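Local coordinates for protein NADPH-flavin oxidoreductase (Vibrio parahaemolyticus serotype O3:K6, PDB 5UU6) that binds flavin mononucleotide and, as a member of the Frp family of flavin oxidoreductases, probably uses NADPH to reduce flavins or nitro compounds, at residues C83-R88 with Q150-L155. Numbering follows the deposited sequence.
Sequences CIDYQR and QNTAIL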
ATOM      1  N   CYS A  83       7.231  -6.765  -5.791  1.00 10.79           N
ATOM      2  CA  CYS A  83       6.549  -7.983  -6.176  1.00 11.11           C
ATOM      3  C   CYS A  83       5.843  -8.606  -4.992  1.00 11.02           C
ATOM      4  O   CYS A  83       6.391  -8.641  -3.893  1.00 12.85           O
ATOM      5  CB  CYS A  83       7.539  -9.041  -6.717  1.00 14.15           C
ATOM      6  SG  CYS A  83       8.657  -8.373  -7.989  1.00 22.11           S
ATOM      7  N   ILE A  84       4.657  -9.168  -5.242  1.00 10.98           N
ATOM      8  CA  ILE A  84       4.072 -10.135  -4.314  1.00 16.08           C
ATOM      9  C   ILE A  84       4.919 -11.401  -4.283  1.00 15.19           C
ATOM     10  O   ILE A  84       5.331 -11.923  -5.333  1.00 16.86           O
ATOM     11  CB  ILE A  84       2.639 -10.468  -4.757  1.00 19.09           C
ATOM     12  CG1 ILE A  84       1.784  -9.224  -4.690  1.00 23.79           C
ATOM     13  CG2 ILE A  84       2.065 -11.598  -3.887  1.00 14.73           C
ATOM     14  CD1 ILE A  84       0.388  -9.459  -5.302  1.00 28.47           C
ATOM     15  N   ASP A  85       5.164 -11.937  -3.090  1.00 13.26           N
ATOM     16  CA  ASP A  85       6.011 -13.128  -2.973  1.00 13.66           C
ATOM     17  C   ASP A  85       5.375 -14.098  -1.982  1.00 19.53           C
ATOM     18  O   ASP A  85       5.452 -13.880  -0.767  1.00 16.95           O
ATOM     19  CB  ASP A  85       7.444 -12.762  -2.551  1.00 13.93           C
ATOM     20  CG  ASP A  85       8.432 -13.934  -2.699  1.00 26.07           C
ATOM     21  OD1 ASP A  85       8.008 -15.119  -2.648  1.00 24.71           O
ATOM     22  OD2 ASP A  85       9.655 -13.676  -2.821  1.00 23.20           O
ATOM     23  N   TYR A  86       4.729 -15.147  -2.506  1.00 14.82           N
ATOM     24  CA  TYR A  86       4.391 -16.341  -1.740  1.00 15.82           C
ATOM     25  C   TYR A  86       5.303 -17.517  -2.094  1.00 17.92           C
ATOM     26  O   TYR A  86       5.039 -18.656  -1.691  1.00 18.11           O
ATOM     27  CB  TYR A  86       2.912 -16.706  -1.934  1.00 16.80           C
ATOM     28  CG  TYR A  86       2.025 -15.661  -1.276  1.00 14.72           C
ATOM     29  CD1 TYR A  86       1.783 -15.702   0.075  1.00 14.87           C
ATOM     30  CD2 TYR A  86       1.469 -14.606  -2.019  1.00 13.75           C
ATOM     31  CE1 TYR A  86       0.999 -14.738   0.687  1.00 17.38           C
ATOM     32  CE2 TYR A  86       0.693 -13.618  -1.412  1.00 12.96           C
ATOM     33  CZ  TYR A  86       0.454 -13.693  -0.068  1.00 13.72           C
ATOM     34  OH  TYR A  86      -0.316 -12.720   0.570  1.00 15.14           O
ATOM     35  N   GLN A  87       6.371 -17.265  -2.854  1.00 17.16           N
ATOM     36  CA  GLN A  87       7.286 -18.344  -3.184  1.00 18.53           C
ATOM     37  C   GLN A  87       8.220 -18.670  -2.028  1.00 19.32           C
ATOM     38  O   GLN A  87       8.568 -19.843  -1.844  1.00 20.70           O
ATOM     39  CB  GLN A  87       8.079 -18.019  -4.449  1.00 18.56           C
ATOM     40  CG  GLN A  87       9.082 -19.128  -4.868  1.00 20.13           C
ATOM     41  CD  GLN A  87       8.482 -20.525  -4.946  1.00 24.73           C
ATOM     42  OE1 GLN A  87       8.938 -21.425  -4.270  1.00 27.65           O
ATOM     43  NE2 GLN A  87       7.473 -20.712  -5.787  1.00 21.19           N
ATOM     44  N   ARG A  88       8.644 -17.679  -1.238  1.00 19.10           N
ATOM     45  CA  ARG A  88       9.402 -18.005  -0.024  1.00 20.90           C
ATOM     46  C   ARG A  88       8.621 -18.990   0.837  1.00 28.64           C
ATOM     47  O   ARG A  88       9.168 -20.000   1.306  1.00 21.65           O
ATOM     48  CB  ARG A  88       9.725 -16.750   0.781  1.00 20.82           C
ATOM     49  CG  ARG A  88      10.849 -15.894   0.227  1.00 21.58           C
ATOM     50  CD  ARG A  88      11.323 -14.902   1.279  1.00 21.73           C
ATOM     51  NE  ARG A  88      10.291 -13.918   1.625  1.00 18.24           N
ATOM     52  CZ  ARG A  88      10.220 -12.702   1.079  1.00 19.42           C
ATOM     53  NH1 ARG A  88      11.129 -12.337   0.170  1.00 17.53           N
ATOM     54  NH2 ARG A  88       9.261 -11.854   1.441  1.00 17.32           N
ATOM     55  N   GLN A 150       6.855 -19.137  -9.925  1.00 17.41           N
ATOM     56  CA  GLN A 150       5.462 -19.236  -9.532  1.00 17.14           C
ATOM     57  C   GLN A 150       5.257 -18.667  -8.131  1.00 17.82           C
ATOM     58  O   GLN A 150       6.187 -18.605  -7.315  1.00 19.98           O
ATOM     59  CB  GLN A 150       5.023 -20.707  -9.598  1.00 25.68           C
ATOM     60  CG  GLN A 150       4.956 -21.249 -11.025  1.00 25.96           C
ATOM     61  CD  GLN A 150       4.013 -20.431 -11.907  1.00 28.02           C
ATOM     62  OE1 GLN A 150       4.456 -19.621 -12.724  1.00 36.14           O
ATOM     63  NE2 GLN A 150       2.716 -20.628 -11.729  1.00 20.37           N
ATOM     64  N   ASN A 151       4.032 -18.210  -7.868  1.00 15.70           N
ATOM     65  CA  ASN A 151       3.630 -17.625  -6.583  1.00 17.81           C
ATOM     66  C   ASN A 151       4.230 -16.247  -6.340  1.00 17.80           C
ATOM     67  O   ASN A 151       4.215 -15.765  -5.209  1.00 23.25           O
ATOM     68  CB  ASN A 151       3.979 -18.542  -5.390  1.00 22.11           C
ATOM     69  CG  ASN A 151       3.061 -19.755  -5.277  1.00 25.08           C
ATOM     70  OD1 ASN A 151       2.266 -20.047  -6.173  1.00 20.55           O
ATOM     71  ND2 ASN A 151       3.153 -20.454  -4.148  1.00 30.76           N
ATOM     72  N   THR A 152       4.785 -15.603  -7.363  1.00 14.69           N
ATOM     73  CA  THR A 152       5.231 -14.213  -7.281  1.00 13.96           C
ATOM     74  C   THR A 152       4.668 -13.466  -8.487  1.00 16.81           C
ATOM     75  O   THR A 152       4.345 -14.077  -9.511  1.00 18.39           O
ATOM     76  CB  THR A 152       6.767 -14.087  -7.262  1.00 17.75           C
ATOM     77  OG1 THR A 152       7.292 -14.495  -8.535  1.00 23.62           O
ATOM     78  CG2 THR A 152       7.355 -14.987  -6.238  1.00 18.54           C
ATOM     79  N   ALA A 153       4.561 -12.141  -8.370  1.00 14.90           N
ATOM     80  CA  ALA A 153       4.015 -11.312  -9.447  1.00 14.40           C
ATOM     81  C   ALA A 153       4.486  -9.875  -9.274  1.00 14.96           C
ATOM     82  O   ALA A 153       4.480  -9.369  -8.161  1.00 19.74           O
ATOM     83  CB  ALA A 153       2.482 -11.335  -9.463  1.00 13.59           C
ATOM     84  N   ILE A 154       4.878  -9.207 -10.373  1.00 13.45           N
ATOM     85  CA  ILE A 154       5.235  -7.789 -10.241  1.00 15.21           C
ATOM     86  C   ILE A 154       3.965  -6.993  -9.995  1.00 14.43           C
ATOM     87  O   ILE A 154       2.872  -7.379 -10.411  1.00 15.11           O
ATOM     88  CB  ILE A 154       5.970  -7.220 -11.470  1.00 19.22           C
ATOM     89  CG1 ILE A 154       5.030  -7.270 -12.668  1.00 21.82           C
ATOM     90  CG2 ILE A 154       7.292  -7.972 -11.733  1.00 24.20           C
ATOM     91  CD1 ILE A 154       4.912  -5.955 -13.434  1.00 20.98           C
ATOM     92  N   LEU A 155       4.103  -5.900  -9.263  1.00 10.46           N
ATOM     93  CA  LEU A 155       3.028  -4.940  -9.029  1.00 10.26           C
ATOM     94  C   LEU A 155       3.381  -3.563  -9.555  1.00 15.53           C
ATOM     95  O   LEU A 155       2.579  -2.971 -10.282  1.00 15.42           O
ATOM     96  CB  LEU A 155       2.734  -4.830  -7.529  1.00 10.63           C
ATOM     97  CG  LEU A 155       2.057  -6.033  -6.924  1.00 20.05           C
ATOM     98  CD1 LEU A 155       1.703  -5.664  -5.479  1.00 24.98           C
ATOM     99  CD2 LEU A 155       0.809  -6.432  -7.754  1.00 23.11           C
TER
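Ile-84 and Ala-153 form the hydrogen-bonded pair of two antiparallel strands: Ile-84 N donates to Ala-153 O (2.9 Å) and Ala-153 N to Ile-84 O (3.1 Å). Cys-83 with Ile-154 and Asp-85 with Thr-152 are the adjoining non-hydrogen-bonded pairs. The pairing carries on past the strand end, where Tyr-86 N, at the N-cap position of helix 87-92, donates to Asn-151 O at 2.8 Å.

Gln-87, its CG anti to the backbone N (chi1 -180°), donates from NE2 to Gln-150 O at 2.9 Å in a nearly straight bond (171° at the hydrogen). The acceptor lies in the Gln-87 amide plane, whereas NE2 stands above that of the Gln-150 carbonyl.

Side-chain packing differs on the two faces. On that of Ile-84, its CG1 meets Leu-155 CD1 at 3.6 Å, the two side chains crossing obliquely and both touching helix 101-124. On the other, Cys-83 SG touches Ile-154 CG2, and the methyl CG2 of Thr-152 touches CB of the helix residue Gln-87 (3.6 Å) and lies near Asp-85 OD1.

Asp-85 OD1 accepts from Arg-88 N (3.0 Å), an Asx motif at the helix start, while OD2 is hydrogen-bonded to Ser-50 OG of the same chain and Tyr-184 OH of the second subunit. The arrangement joins the two central strands of the antiparallel sheet in the FMN-dependent nitroreductase fold, with the side chain of Leu-155 about 8 Å from a bound FMN.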